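Deoxycytidylate deaminase (Cyanophage S-TIM5, PDB 4P9E) probably catalyses the zinc-dependent hydrolytic deamination of dCMP to dUMP. Local coordinates at residues 26-31 with 93-98; 32-37 with 89-94. All blocks are in the same frame, centred on the assembly; numbering follows the deposited sequence.

Contact 1 (26-31 with 93-98); sequences KRMKVG and CTHSPC. With ZN (zinc ion), chain B.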
ATOM      1  N   LYS A  26      13.885  -2.982  33.920  1.00 93.28           N
ATOM      2  CA  LYS A  26      13.934  -3.815  35.100  1.00 92.28           C
ATOM      3  C   LYS A  26      12.615  -3.703  35.840  1.00 92.06           C
ATOM      4  O   LYS A  26      12.221  -4.612  36.572  1.00 87.95           O
ATOM      5  CB  LYS A  26      15.112  -3.401  35.985  1.00100.97           C
ATOM      6  CG  LYS A  26      16.444  -3.330  35.236  1.00 95.89           C
ATOM      7  CD  LYS A  26      16.702  -4.605  34.451  1.00 93.52           C
ATOM      8  CE  LYS A  26      17.789  -4.410  33.405  1.00 95.72           C
ATOM      9  NZ  LYS A  26      17.833  -5.550  32.446  1.00 89.56           N
ATOM     10  N   ARG A  27      11.920  -2.587  35.631  1.00 88.84           N
ATOM     11  CA  ARG A  27      10.630  -2.381  36.268  1.00 85.58           C
ATOM     12  C   ARG A  27       9.566  -3.292  35.644  1.00 84.06           C
ATOM     13  O   ARG A  27       8.942  -4.109  36.327  1.00 76.64           O
ATOM     14  CB  ARG A  27      10.207  -0.912  36.178  1.00 83.61           C
ATOM     15  CG  ARG A  27       9.348  -0.456  37.353  1.00 93.16           C
ATOM     16  CD  ARG A  27       8.886   0.994  37.223  1.00 98.72           C
ATOM     17  NE  ARG A  27       7.572   1.105  36.595  1.00103.51           N
ATOM     18  CZ  ARG A  27       6.771   2.160  36.706  1.00112.24           C
ATOM     19  NH1 ARG A  27       7.145   3.211  37.425  1.00108.47           N
ATOM     20  NH2 ARG A  27       5.587   2.165  36.100  1.00109.01           N
ATOM     21  N   MET A  28       9.373  -3.166  34.338  1.00 79.03           N
ATOM     22  CA  MET A  28       8.343  -3.936  33.667  1.00 66.49           C
ATOM     23  C   MET A  28       8.783  -4.297  32.271  1.00 61.60           C
ATOM     24  O   MET A  28       9.237  -3.432  31.532  1.00 61.74           O
ATOM     25  CB  MET A  28       7.083  -3.102  33.568  1.00 57.17           C
ATOM     26  CG  MET A  28       5.818  -3.886  33.654  1.00 52.71           C
ATOM     27  SD  MET A  28       4.488  -2.699  33.806  1.00 69.29           S
ATOM     28  CE  MET A  28       3.381  -3.565  34.928  1.00 88.69           C
ATOM     29  N   LYS A  29       8.663  -5.574  31.921  1.00 52.89           N
ATOM     30  CA  LYS A  29       8.827  -6.018  30.539  1.00 50.43           C
ATOM     31  C   LYS A  29       7.463  -6.264  29.856  1.00 43.72           C
ATOM     32  O   LYS A  29       6.660  -7.076  30.310  1.00 46.10           O
ATOM     33  CB  LYS A  29       9.700  -7.266  30.473  1.00 48.59           C
ATOM     34  CG  LYS A  29      11.061  -7.092  31.100  1.00 55.44           C
ATOM     35  CD  LYS A  29      12.067  -8.091  30.526  1.00 54.27           C
ATOM     36  CE  LYS A  29      13.363  -8.092  31.329  1.00 67.84           C
ATOM     37  NZ  LYS A  29      13.831  -6.701  31.627  1.00 72.83           N
ATOM     38  N   VAL A  30       7.210  -5.542  28.769  1.00 49.29           N
ATOM     39  CA  VAL A  30       5.934  -5.604  28.058  1.00 42.92           C
ATOM     40  C   VAL A  30       6.147  -5.961  26.589  1.00 41.59           C
ATOM     41  O   VAL A  30       7.107  -5.508  25.952  1.00 39.34           O
ATOM     42  CB  VAL A  30       5.206  -4.242  28.124  1.00 41.68           C
ATOM     43  CG1 VAL A  30       3.756  -4.370  27.666  1.00 37.98           C
ATOM     44  CG2 VAL A  30       5.272  -3.679  29.534  1.00 42.23           C
ATOM     45  N   GLY A  31       5.257  -6.779  26.052  1.00 37.47           N
ATOM     46  CA  GLY A  31       5.289  -7.087  24.639  1.00 33.18           C
ATOM     47  C   GLY A  31       3.942  -6.790  24.036  1.00 34.85           C
ATOM     48  O   GLY A  31       2.930  -6.898  24.707  1.00 37.40           O
ATOM     49  N   CYS A  93      -1.464  -7.671  23.993  1.00 36.86           N
ATOM     50  CA  CYS A  93      -0.404  -7.153  24.817  1.00 36.51           C
ATOM     51  C   CYS A  93      -0.230  -8.015  26.088  1.00 38.59           C
ATOM     52  O   CYS A  93      -1.185  -8.623  26.565  1.00 42.01           O
ATOM     53  CB  CYS A  93      -0.689  -5.681  25.134  1.00 39.48           C
ATOM     54  SG  CYS A  93       0.768  -4.764  25.721  1.00 58.70           S
ATOM     55  N   THR A  94       0.987  -8.107  26.608  1.00 25.68           N
ATOM     56  CA  THR A  94       1.190  -8.760  27.898  1.00 30.16           C
ATOM     57  C   THR A  94       0.510  -7.987  29.021  1.00 31.86           C
ATOM     58  O   THR A  94       0.064  -8.569  29.994  1.00 32.00           O
ATOM     59  CB  THR A  94       2.683  -8.929  28.258  1.00 28.05           C
ATOM     60  OG1 THR A  94       3.354  -7.669  28.170  1.00 31.94           O
ATOM     61  CG2 THR A  94       3.357  -9.921  27.334  1.00 29.55           C
ATOM     62  N   HIS A  95       0.423  -6.673  28.880  1.00 29.29           N
ATOM     63  CA  HIS A  95      -0.180  -5.860  29.917  1.00 31.31           C
ATOM     64  C   HIS A  95      -1.322  -5.001  29.430  1.00 36.44           C
ATOM     65  O   HIS A  95      -1.345  -4.598  28.278  1.00 38.45           O
ATOM     66  CB  HIS A  95       0.865  -4.977  30.573  1.00 36.71           C
ATOM     67  CG  HIS A  95       1.900  -5.745  31.331  1.00 43.11           C
ATOM     68  ND1 HIS A  95       2.865  -6.502  30.704  1.00 41.49           N
ATOM     69  CD2 HIS A  95       2.092  -5.898  32.658  1.00 44.21           C
ATOM     70  CE1 HIS A  95       3.625  -7.076  31.620  1.00 40.79           C
ATOM     71  NE2 HIS A  95       3.186  -6.723  32.812  1.00 43.56           N
ATOM     72  N   SER A  96      -2.282  -4.772  30.322  1.00 41.94           N
ATOM     73  CA  SER A  96      -3.280  -3.726  30.180  1.00 42.43           C
ATOM     74  C   SER A  96      -2.536  -2.435  29.825  1.00 44.31           C
ATOM     75  O   SER A  96      -1.462  -2.188  30.361  1.00 51.28           O
ATOM     76  CB  SER A  96      -4.066  -3.606  31.500  1.00 46.48           C
ATOM     77  OG  SER A  96      -4.437  -2.271  31.828  1.00 58.27           O
ATOM     78  N   PRO A  97      -3.060  -1.642  28.870  1.00 45.27           N
ATOM     79  CA  PRO A  97      -2.349  -0.415  28.489  1.00 50.13           C
ATOM     80  C   PRO A  97      -2.621   0.806  29.364  1.00 47.51           C
ATOM     81  O   PRO A  97      -3.694   0.951  29.934  1.00 53.72           O
ATOM     82  CB  PRO A  97      -2.828  -0.156  27.057  1.00 40.05           C
ATOM     83  CG  PRO A  97      -4.119  -0.823  26.977  1.00 39.92           C
ATOM     84  CD  PRO A  97      -4.041  -2.033  27.849  1.00 44.14           C
ATOM     85  N   CYS A  98      -1.623   1.677  29.446  1.00 48.03           N
ATOM     86  CA  CYS A  98      -1.717   2.938  30.174  1.00 53.79           C
ATOM     87  C   CYS A  98      -2.720   3.858  29.493  1.00 51.66           C
ATOM     88  O   CYS A  98      -3.167   3.563  28.391  1.00 50.29           O
ATOM     89  CB  CYS A  98      -0.328   3.597  30.262  1.00 54.29           C
ATOM     90  SG  CYS A  98       0.256   4.446  28.764  1.00 48.66           S
TER
HETATM   91 ZN    ZN B 201       1.328   2.863  27.711  1.00 54.55          ZN
HETATM   92  O   HOH W   1       1.086   0.488  28.257  1.00 61.98           O
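G31 and T94 meet through two hydrogen bonds where strand 31-36 of the cytidine deaminase fold begins and strand 90-93 ends. T94 N donates to G31 O at 3.0 Å. In return G31 N donates to the hydroxyl T94 OG1, also at 3.0 Å and fairly straight, with an N-H...O angle of 164°. A side chain thus takes the place of a backbone carbonyl just where the second chain turns a corner. T94 OG1 sits between the backbone N and the carbonyl carbon (chi1 53°). From there it also meets H95 ND1 at 2.8 Å, in the plane of the imidazole ring, in a hydrogen bond that either residue could donate. This bond holds the ring beside V30. V30 CG1 reaches T94 OG1 at 3.4 Å and C93 SG at 3.6 Å.

Farther along, M28 and H95 approach tip to tip. The methyl CE of M28 lies 3.5 Å from H95 CD2, and its sulfur SD lies 29° off the ring normal, an oblique sulfur-aromatic contact. K29 O comes to H95 CE1 on the same imidazole.

N46 is a dTMP-binding residue. Its ND2 donates a hydrogen bond to M28 O, and its OD1 accepts a weak one from V30 N. C93 touches E72, the predicted proton donor. The loop then reaches C98, which precedes helix 99-107 and binds the zinc ion, predicted to be catalytic, with H70 and C101. C98 SG is 2.2 Å from the zinc ion, and C98 N donates to the zinc-bound water at 3.2 Å.

Contact 2 (32-37 with 89-94); sequences AIVVKN and SELFCT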
ATOM      1  N   ALA A  32       3.924  -6.395  22.770  1.00 38.29           N
ATOM      2  CA  ALA A  32       2.663  -6.222  22.047  1.00 37.46           C
ATOM      3  C   ALA A  32       2.761  -6.807  20.635  1.00 37.70           C
ATOM      4  O   ALA A  32       3.842  -6.909  20.072  1.00 34.31           O
ATOM      5  CB  ALA A  32       2.236  -4.746  22.008  1.00 31.92           C
ATOM      6  N   ILE A  33       1.613  -7.201  20.094  1.00 41.73           N
ATOM      7  CA  ILE A  33       1.489  -7.846  18.789  1.00 38.67           C
ATOM      8  C   ILE A  33       0.231  -7.307  18.121  1.00 40.25           C
ATOM      9  O   ILE A  33      -0.834  -7.327  18.723  1.00 38.47           O
ATOM     10  CB  ILE A  33       1.339  -9.370  18.955  1.00 40.07           C
ATOM     11  CG1 ILE A  33       2.690  -9.997  19.236  1.00 44.72           C
ATOM     12  CG2 ILE A  33       0.804 -10.011  17.720  1.00 40.02           C
ATOM     13  CD1 ILE A  33       3.622  -9.911  18.073  1.00 42.80           C
ATOM     14  N   VAL A  34       0.355  -6.803  16.893  1.00 33.33           N
ATOM     15  CA  VAL A  34      -0.823  -6.425  16.115  1.00 32.20           C
ATOM     16  C   VAL A  34      -1.248  -7.555  15.177  1.00 32.20           C
ATOM     17  O   VAL A  34      -0.435  -8.124  14.452  1.00 33.12           O
ATOM     18  CB  VAL A  34      -0.641  -5.081  15.360  1.00 29.55           C
ATOM     19  CG1 VAL A  34      -1.817  -4.825  14.429  1.00 27.06           C
ATOM     20  CG2 VAL A  34      -0.530  -3.934  16.360  1.00 26.53           C
ATOM     21  N   VAL A  35      -2.527  -7.909  15.225  1.00 28.03           N
ATOM     22  CA  VAL A  35      -3.045  -8.958  14.360  1.00 26.61           C
ATOM     23  C   VAL A  35      -4.236  -8.459  13.560  1.00 30.00           C
ATOM     24  O   VAL A  35      -5.110  -7.785  14.086  1.00 31.30           O
ATOM     25  CB  VAL A  35      -3.432 -10.221  15.156  1.00 28.76           C
ATOM     26  CG1 VAL A  35      -3.931 -11.304  14.215  1.00 27.34           C
ATOM     27  CG2 VAL A  35      -2.242 -10.720  15.963  1.00 22.66           C
ATOM     28  N   LYS A  36      -4.253  -8.778  12.275  1.00 36.57           N
ATOM     29  CA  LYS A  36      -5.372  -8.418  11.418  1.00 33.17           C
ATOM     30  C   LYS A  36      -5.490  -9.434  10.293  1.00 34.97           C
ATOM     31  O   LYS A  36      -4.483  -9.867   9.718  1.00 32.72           O
ATOM     32  CB  LYS A  36      -5.162  -7.016  10.868  1.00 33.72           C
ATOM     33  CG  LYS A  36      -6.303  -6.456  10.082  1.00 39.12           C
ATOM     34  CD  LYS A  36      -5.980  -5.038   9.709  1.00 41.35           C
ATOM     35  CE  LYS A  36      -6.968  -4.465   8.717  1.00 43.48           C
ATOM     36  NZ  LYS A  36      -6.458  -3.189   8.116  1.00 45.55           N
ATOM     37  N   ASN A  37      -6.728  -9.825   9.995  1.00 41.45           N
ATOM     38  CA  ASN A  37      -7.008 -10.791   8.930  1.00 42.62           C
ATOM     39  C   ASN A  37      -6.142 -12.048   8.967  1.00 40.17           C
ATOM     40  O   ASN A  37      -5.675 -12.516   7.935  1.00 38.80           O
ATOM     41  CB  ASN A  37      -6.859 -10.131   7.564  1.00 40.28           C
ATOM     42  CG  ASN A  37      -7.665  -8.851   7.442  1.00 48.31           C
ATOM     43  OD1 ASN A  37      -8.686  -8.677   8.114  1.00 54.71           O
ATOM     44  ND2 ASN A  37      -7.204  -7.943   6.589  1.00 45.00           N
ATOM     45  N   SER A  89      -7.677  -3.910  13.247  1.00 33.94           N
ATOM     46  CA  SER A  89      -6.802  -4.926  13.797  1.00 37.81           C
ATOM     47  C   SER A  89      -7.103  -5.168  15.266  1.00 34.53           C
ATOM     48  O   SER A  89      -7.940  -4.485  15.865  1.00 35.56           O
ATOM     49  CB  SER A  89      -5.350  -4.490  13.670  1.00 36.94           C
ATOM     50  OG  SER A  89      -5.094  -3.414  14.553  1.00 31.90           O
ATOM     51  N   GLU A  90      -6.400  -6.138  15.837  1.00 33.17           N
ATOM     52  CA  GLU A  90      -6.467  -6.402  17.267  1.00 37.75           C
ATOM     53  C   GLU A  90      -5.095  -6.347  17.897  1.00 35.82           C
ATOM     54  O   GLU A  90      -4.098  -6.715  17.288  1.00 33.81           O
ATOM     55  CB  GLU A  90      -7.060  -7.767  17.516  1.00 36.22           C
ATOM     56  CG  GLU A  90      -8.081  -8.140  16.475  1.00 52.64           C
ATOM     57  CD  GLU A  90      -9.040  -9.169  16.973  1.00 49.65           C
ATOM     58  OE1 GLU A  90      -8.727 -10.372  16.872  1.00 55.04           O
ATOM     59  OE2 GLU A  90     -10.095  -8.760  17.482  1.00 44.90           O
ATOM     60  N   LEU A  91      -5.053  -5.891  19.134  1.00 34.85           N
ATOM     61  CA  LEU A  91      -3.811  -5.795  19.858  1.00 30.33           C
ATOM     62  C   LEU A  91      -3.703  -6.895  20.917  1.00 35.28           C
ATOM     63  O   LEU A  91      -4.558  -6.985  21.788  1.00 36.68           O
ATOM     64  CB  LEU A  91      -3.784  -4.442  20.535  1.00 29.65           C
ATOM     65  CG  LEU A  91      -2.496  -4.110  21.262  1.00 39.01           C
ATOM     66  CD1 LEU A  91      -1.341  -4.137  20.271  1.00 36.00           C
ATOM     67  CD2 LEU A  91      -2.655  -2.752  21.899  1.00 37.09           C
ATOM     68  N   PHE A  92      -2.677  -7.742  20.841  1.00 31.64           N
ATOM     69  CA  PHE A  92      -2.355  -8.626  21.963  1.00 32.00           C
ATOM     70  C   PHE A  92      -1.207  -8.032  22.750  1.00 32.96           C
ATOM     71  O   PHE A  92      -0.101  -7.902  22.250  1.00 31.16           O
ATOM     72  CB  PHE A  92      -1.959 -10.023  21.514  1.00 30.62           C
ATOM     73  CG  PHE A  92      -3.077 -10.800  20.925  1.00 36.26           C
ATOM     74  CD1 PHE A  92      -3.712 -11.781  21.660  1.00 37.71           C
ATOM     75  CD2 PHE A  92      -3.511 -10.551  19.635  1.00 32.15           C
ATOM     76  CE1 PHE A  92      -4.751 -12.496  21.108  1.00 36.78           C
ATOM     77  CE2 PHE A  92      -4.549 -11.265  19.097  1.00 32.21           C
ATOM     78  CZ  PHE A  92      -5.166 -12.232  19.830  1.00 33.08           C
ATOM     79  N   CYS A  93      -1.464  -7.671  23.993  1.00 36.86           N
ATOM     80  CA  CYS A  93      -0.404  -7.153  24.817  1.00 36.51           C
ATOM     81  C   CYS A  93      -0.230  -8.015  26.088  1.00 38.59           C
ATOM     82  O   CYS A  93      -1.185  -8.623  26.565  1.00 42.01           O
ATOM     83  CB  CYS A  93      -0.689  -5.681  25.134  1.00 39.48           C
ATOM     84  SG  CYS A  93       0.768  -4.764  25.721  1.00 58.70           S
ATOM     85  N   THR A  94       0.987  -8.107  26.608  1.00 25.68           N
ATOM     86  CA  THR A  94       1.190  -8.760  27.898  1.00 30.16           C
ATOM     87  C   THR A  94       0.510  -7.987  29.021  1.00 31.86           C
ATOM     88  O   THR A  94       0.064  -8.569  29.994  1.00 32.00           O
ATOM     89  CB  THR A  94       2.683  -8.929  28.258  1.00 28.05           C
ATOM     90  OG1 THR A  94       3.354  -7.669  28.170  1.00 31.94           O
ATOM     91  CG2 THR A  94       3.357  -9.921  27.334  1.00 29.55           C
TER
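The F92 ring has V35 beside it, with V35 CG2 3.9 Å from F92 CD2 in an oblique approach, while I33 O lies at the ring edge, near its plane. Y114 stacks on the same ring, and Y12 meets it with the planes at about 50°.

The backbones form an antiparallel ladder. I33 pairs with F92 and V35 with E90 as hydrogen-bonded pairs. E90 N donates to V35 O at 2.7 Å. A32 with C93 and V34 with L91 are non-hydrogen-bonded pairs. Their side chains share the other face, where L91 CD1 lies 4.0 Å from both A32 CB and V34 CG2. At the far end V34 CG1 packs on S89 OG at 3.6 Å, and that hydroxyl is hydrogen-bonded to I86 O. K36 lays its CB against S89 CB and sends its amine to S85 O.

Both are inner strands of the mixed sheet of the deaminase fold, with 90-93 central. Strand 39-45 lies on the side of 32-36 and strand 112-115 on the side of 90-93. Helix 6-20 packs on the face of I33 and V35. Helix 71-80 packs on the face of A32, L91 and C93.

From the N terminus, the chain runs through helix 6-20 and the loop 26-31 into strand 31-36. It then passes through strand 39-45 and helix 71-80 before returning along strand 90-93. Contact 2 closes this excursion between 32-37 and 89-94. Contact 1 closes the larger loop between 26-31 and 93-98, so contact 2 nests inside it. The two share C93 and T94, with their centres about 14 Å apart. Contact 2 joins two neighbouring strands within the sheet. Contact 1 continues from the strand pair into the flanking loops. It ties the loop after helix 6-20 to the loop leading to C98 and helix 99-107.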